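Local coordinates for protein ornithine carbamoyltransferase, anabolic (Campylobacter jejuni subsp. jejuni, PDB 3TPF) that reversibly transfers the carbamoyl group of carbamoyl phosphate to L-ornithine, giving L-citrulline and phosphate in the arginine biosynthetic pathway, at residues 78-81 / 82-85; 274-277 / 278-281. One frame throughout, in Å; residues are numbered along the deposited sequence.

Contact 1 (78-81 / 82-85); sequences GEPV and KDTA
Glu-79 reaches Thr-84 in a local contact at the start of helix 81-91, where the loop leaving strand 64-68 in the carbamoyl-phosphate domain turns into the helix. Thr-84 OG1 gives its hydrogen to Glu-79 OE2 over 2.7 Å, meeting that oxygen on its anti side and 29° out of the carboxylate plane. The hydroxyl can do so because it stands anti to its own carbonyl carbon (chi1 -53°), while Glu-79, its CG between backbone N and carbonyl carbon, sends an extended chain across the first turn. The other oxygen, Glu-79 OE1, lies 4.6 Å from Asp-83 OD2, with the two carboxylate planes 75° apart. The closeness of these like charges is probably offset by arginines of the second subunit: its Arg-49 pairs with Glu-79 OE1 and its Arg-266 with Asp-83 OD2, while Asp-83 OD1 bridges to Arg-86 of its own chain. Pro-80 is tolerated at the N-cap position, since an amide there has no helical acceptor; its CG rests 3.4 Å from Asp-83 OD2, and its carbonyl accepts weak bonds from the amides of Asp-83 and Thr-84. A full helical bond follows, from Ala-85 N to Val-81 O at 2.8 Å. The whole is a helix N-terminus built into the trimer interface, Glu-79 touching a neighbour's predicted carbamoyl-phosphate-binding arginine, consistent with the shared active sites of carbamoyltransferases.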
loop_
_atom_site.group_PDB
_atom_site.type_symbol
_atom_site.label_atom_id
_atom_site.label_comp_id
_atom_site.label_asym_id
_atom_site.label_seq_id
_atom_site.Cartn_x
_atom_site.Cartn_y
_atom_site.Cartn_z
ATOM N N GLY B 78 11.785 13.907 9.563
ATOM C CA GLY B 78 11.714 13.567 10.994
ATOM C C GLY B 78 13.044 12.974 11.466
ATOM O O GLY B 78 14.070 13.661 11.530
ATOM N N GLU B 79 13.013 11.682 11.775
ATOM C CA GLU B 79 14.178 10.966 12.324
ATOM C C GLU B 79 15.353 10.883 11.337
ATOM O O GLU B 79 15.161 10.819 10.145
ATOM C CB GLU B 79 13.772 9.575 12.864
ATOM C CG GLU B 79 13.640 8.447 11.863
ATOM C CD GLU B 79 13.345 7.094 12.514
ATOM O OE1 GLU B 79 13.308 6.993 13.766
ATOM O OE2 GLU B 79 13.176 6.092 11.772
ATOM N N PRO B 80 16.588 10.895 11.839
ATOM C CA PRO B 80 17.730 10.678 10.947
ATOM C C PRO B 80 17.759 9.303 10.229
ATOM O O PRO B 80 17.183 8.334 10.689
ATOM C CB PRO B 80 18.949 10.819 11.874
ATOM C CG PRO B 80 18.427 10.771 13.265
ATOM C CD PRO B 80 17.006 11.198 13.216
ATOM N N VAL B 81 18.473 9.265 9.118
ATOM C CA VAL B 81 18.452 8.135 8.224
ATOM C C VAL B 81 19.128 6.887 8.824
ATOM O O VAL B 81 18.643 5.778 8.670
ATOM C CB VAL B 81 19.109 8.509 6.890
ATOM C CG1 VAL B 81 19.110 7.295 5.955
ATOM C CG2 VAL B 81 18.427 9.722 6.233
ATOM N N LYS B 82 20.184 7.092 9.592
ATOM C CA LYS B 82 20.857 5.977 10.280
ATOM C C LYS B 82 19.935 5.227 11.245
ATOM O O LYS B 82 20.018 3.991 11.388
ATOM C CB LYS B 82 22.138 6.417 11.014
ATOM C CG LYS B 82 22.036 7.548 12.038
ATOM C CD LYS B 82 23.398 7.752 12.745
ATOM C CE LYS B 82 23.489 9.025 13.590
ATOM N NZ LYS B 82 24.395 8.955 14.785
ATOM N N ASP B 83 19.040 5.967 11.871
ATOM C CA ASP B 83 18.031 5.348 12.748
ATOM C C ASP B 83 17.045 4.514 12.004
ATOM O O ASP B 83 16.733 3.379 12.385
ATOM C CB ASP B 83 17.247 6.397 13.473
ATOM C CG ASP B 83 18.035 7.056 14.542
ATOM O OD1 ASP B 83 19.165 6.582 14.797
ATOM O OD2 ASP B 83 17.540 8.029 15.132
ATOM N N THR B 84 16.568 5.058 10.901
ATOM C CA THR B 84 15.637 4.314 10.080
ATOM C C THR B 84 16.344 3.074 9.572
ATOM O O THR B 84 15.823 1.968 9.667
ATOM C CB THR B 84 15.121 5.150 8.927
ATOM O OG1 THR B 84 14.602 6.369 9.471
ATOM C CG2 THR B 84 14.032 4.408 8.144
ATOM N N ALA B 85 17.543 3.274 9.061
ATOM C CA ALA B 85 18.304 2.191 8.502
ATOM C C ALA B 85 18.475 1.098 9.492
ATOM O O ALA B 85 18.375 -0.094 9.161
ATOM C CB ALA B 85 19.632 2.670 8.058
#

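Contact 2 (274-277 / 278-281)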
loop_
_atom_site.group_PDB
_atom_site.type_symbol
_atom_site.label_atom_id
_atom_site.label_comp_id
_atom_site.label_asym_id
_atom_site.label_seq_id
_atom_site.Cartn_x
_atom_site.Cartn_y
_atom_site.Cartn_z
ATOM N N ILE B 274 7.654 8.553 -34.419
ATOM C CA ILE B 274 8.804 7.719 -34.171
ATOM C C ILE B 274 8.666 6.864 -32.922
ATOM O O ILE B 274 9.113 5.718 -32.859
ATOM C CB ILE B 274 10.114 8.542 -34.120
ATOM C CG1 ILE B 274 11.246 7.711 -34.692
ATOM C CG2 ILE B 274 10.470 8.990 -32.723
ATOM C CD1 ILE B 274 10.983 7.364 -36.137
ATOM N N PHE B 275 8.039 7.445 -31.931
ATOM C CA PHE B 275 7.804 6.757 -30.670
ATOM C C PHE B 275 6.907 5.570 -30.904
ATOM O O PHE B 275 7.254 4.447 -30.570
ATOM C CB PHE B 275 7.142 7.680 -29.667
ATOM C CG PHE B 275 6.866 7.040 -28.339
ATOM C CD1 PHE B 275 5.652 6.487 -28.075
ATOM C CD2 PHE B 275 7.831 7.002 -27.350
ATOM C CE1 PHE B 275 5.388 5.876 -26.838
ATOM C CE2 PHE B 275 7.589 6.357 -26.117
ATOM C CZ PHE B 275 6.356 5.803 -25.858
ATOM N N GLU B 276 5.783 5.827 -31.535
ATOM C CA GLU B 276 4.872 4.740 -31.885
ATOM C C GLU B 276 5.495 3.725 -32.869
ATOM O O GLU B 276 5.254 2.502 -32.783
ATOM C CB GLU B 276 3.558 5.244 -32.405
ATOM C CG GLU B 276 2.660 5.837 -31.314
ATOM C CD GLU B 276 2.235 4.802 -30.268
ATOM O OE1 GLU B 276 2.151 3.572 -30.595
ATOM O OE2 GLU B 276 1.926 5.219 -29.128
ATOM N N LYS B 277 6.363 4.215 -33.745
ATOM C CA LYS B 277 7.088 3.316 -34.667
ATOM C C LYS B 277 7.848 2.265 -33.856
ATOM O O LYS B 277 7.821 1.084 -34.175
ATOM C CB LYS B 277 8.037 4.052 -35.598
ATOM C CG LYS B 277 8.403 3.240 -36.834
ATOM C CD LYS B 277 9.686 3.738 -37.470
ATOM C CE LYS B 277 10.197 2.896 -38.668
ATOM N NZ LYS B 277 11.674 2.538 -38.491
ATOM N N HIS B 278 8.411 2.688 -32.758
ATOM C CA HIS B 278 9.070 1.752 -31.852
ATOM C C HIS B 278 8.290 1.308 -30.594
ATOM O O HIS B 278 8.882 0.945 -29.597
ATOM C CB HIS B 278 10.375 2.359 -31.405
ATOM C CG HIS B 278 11.342 2.508 -32.503
ATOM N ND1 HIS B 278 11.399 3.645 -33.292
ATOM C CD2 HIS B 278 12.264 1.637 -32.997
ATOM C CE1 HIS B 278 12.348 3.475 -34.202
ATOM N NE2 HIS B 278 12.889 2.275 -34.036
ATOM N N ALA B 279 6.985 1.359 -30.612
ATOM C CA ALA B 279 6.259 0.909 -29.441
ATOM C C ALA B 279 6.695 -0.520 -29.000
ATOM O O ALA B 279 7.007 -0.711 -27.845
ATOM C CB ALA B 279 4.767 0.994 -29.642
ATOM N N ASP B 280 6.801 -1.475 -29.904
ATOM C CA ASP B 280 7.096 -2.835 -29.464
ATOM C C ASP B 280 8.328 -2.897 -28.597
ATOM O O ASP B 280 8.329 -3.556 -27.541
ATOM C CB ASP B 280 7.286 -3.814 -30.607
ATOM C CG ASP B 280 6.013 -4.084 -31.376
ATOM O OD1 ASP B 280 4.922 -4.117 -30.809
ATOM O OD2 ASP B 280 6.074 -4.257 -32.601
ATOM N N VAL B 281 9.399 -2.259 -29.039
ATOM C CA VAL B 281 10.666 -2.347 -28.312
ATOM C C VAL B 281 10.610 -1.530 -27.063
ATOM O O VAL B 281 11.166 -1.901 -26.048
ATOM C CB VAL B 281 11.937 -2.023 -29.163
ATOM C CG1 VAL B 281 12.141 -0.497 -29.330
ATOM C CG2 VAL B 281 13.144 -2.647 -28.508
#
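Ile-274 O receives two hydrogen bonds from His-278, one from the ring and one from the backbone, which arrive from opposite faces of the carbonyl plane. The ring bond, ND1 of His-278 to O of Ile-274, spans 3.1 Å with an N-H...O angle of 162°, and the oxygen sits at the ring edge, only 9° out of its plane. With CG beside its own backbone N (chi1 -66°), the imidazole folds back over the turn to bring ND1 there, and the bond limits the ring's rotation. The amide N of His-278 lies 3.1 Å from the same Ile-274 O. One residue on, Ala-279 N donates to Glu-276 O at 3.0 Å, an i to i+3 bond. Ala-279, with no more than a methyl, brings its CB to 3.8 Å from Glu-276 OE1, whereas OE2 of this acid is bridged by Arg-266 of the same chain and, from the third subunit, by Arg-86 and Lys-82. Further out, Ile-274 and His-278 both pack on Leu-258 and Met-249, and Phe-275 packs on Leu-262, Ala-264, Ile-282 and Phe-283. This is a helix-helix junction beside the Rossmann-like sheet of the ornithine domain: His-278 is the first residue to leave helix 272-277 and occupies the N-cap position of helix 279-302, its ring turned back on the preceding helix.

Following the chain, contact 1 comes first, starting helix 81-91 after strand 64-68 of the four-stranded parallel sheet. Much later, past the five-stranded sheet of the second domain, contact 2 joins helix 272-277 to helix 279-302. Each is one continuous stretch closing a single turn, so they stand in series, neither nested nor crossed. Within one subunit, contact 1 and contact 2 lie on opposite sides of the chain's centre; the centres of contact 1 and contact 2 are about 43 Å apart, and the nearest atoms of contact 1 and contact 2 about 34 Å. In the trimer, 82-85 of one copy faces 274-277 of a neighbour, tying the first domain of one to the second domain of the next.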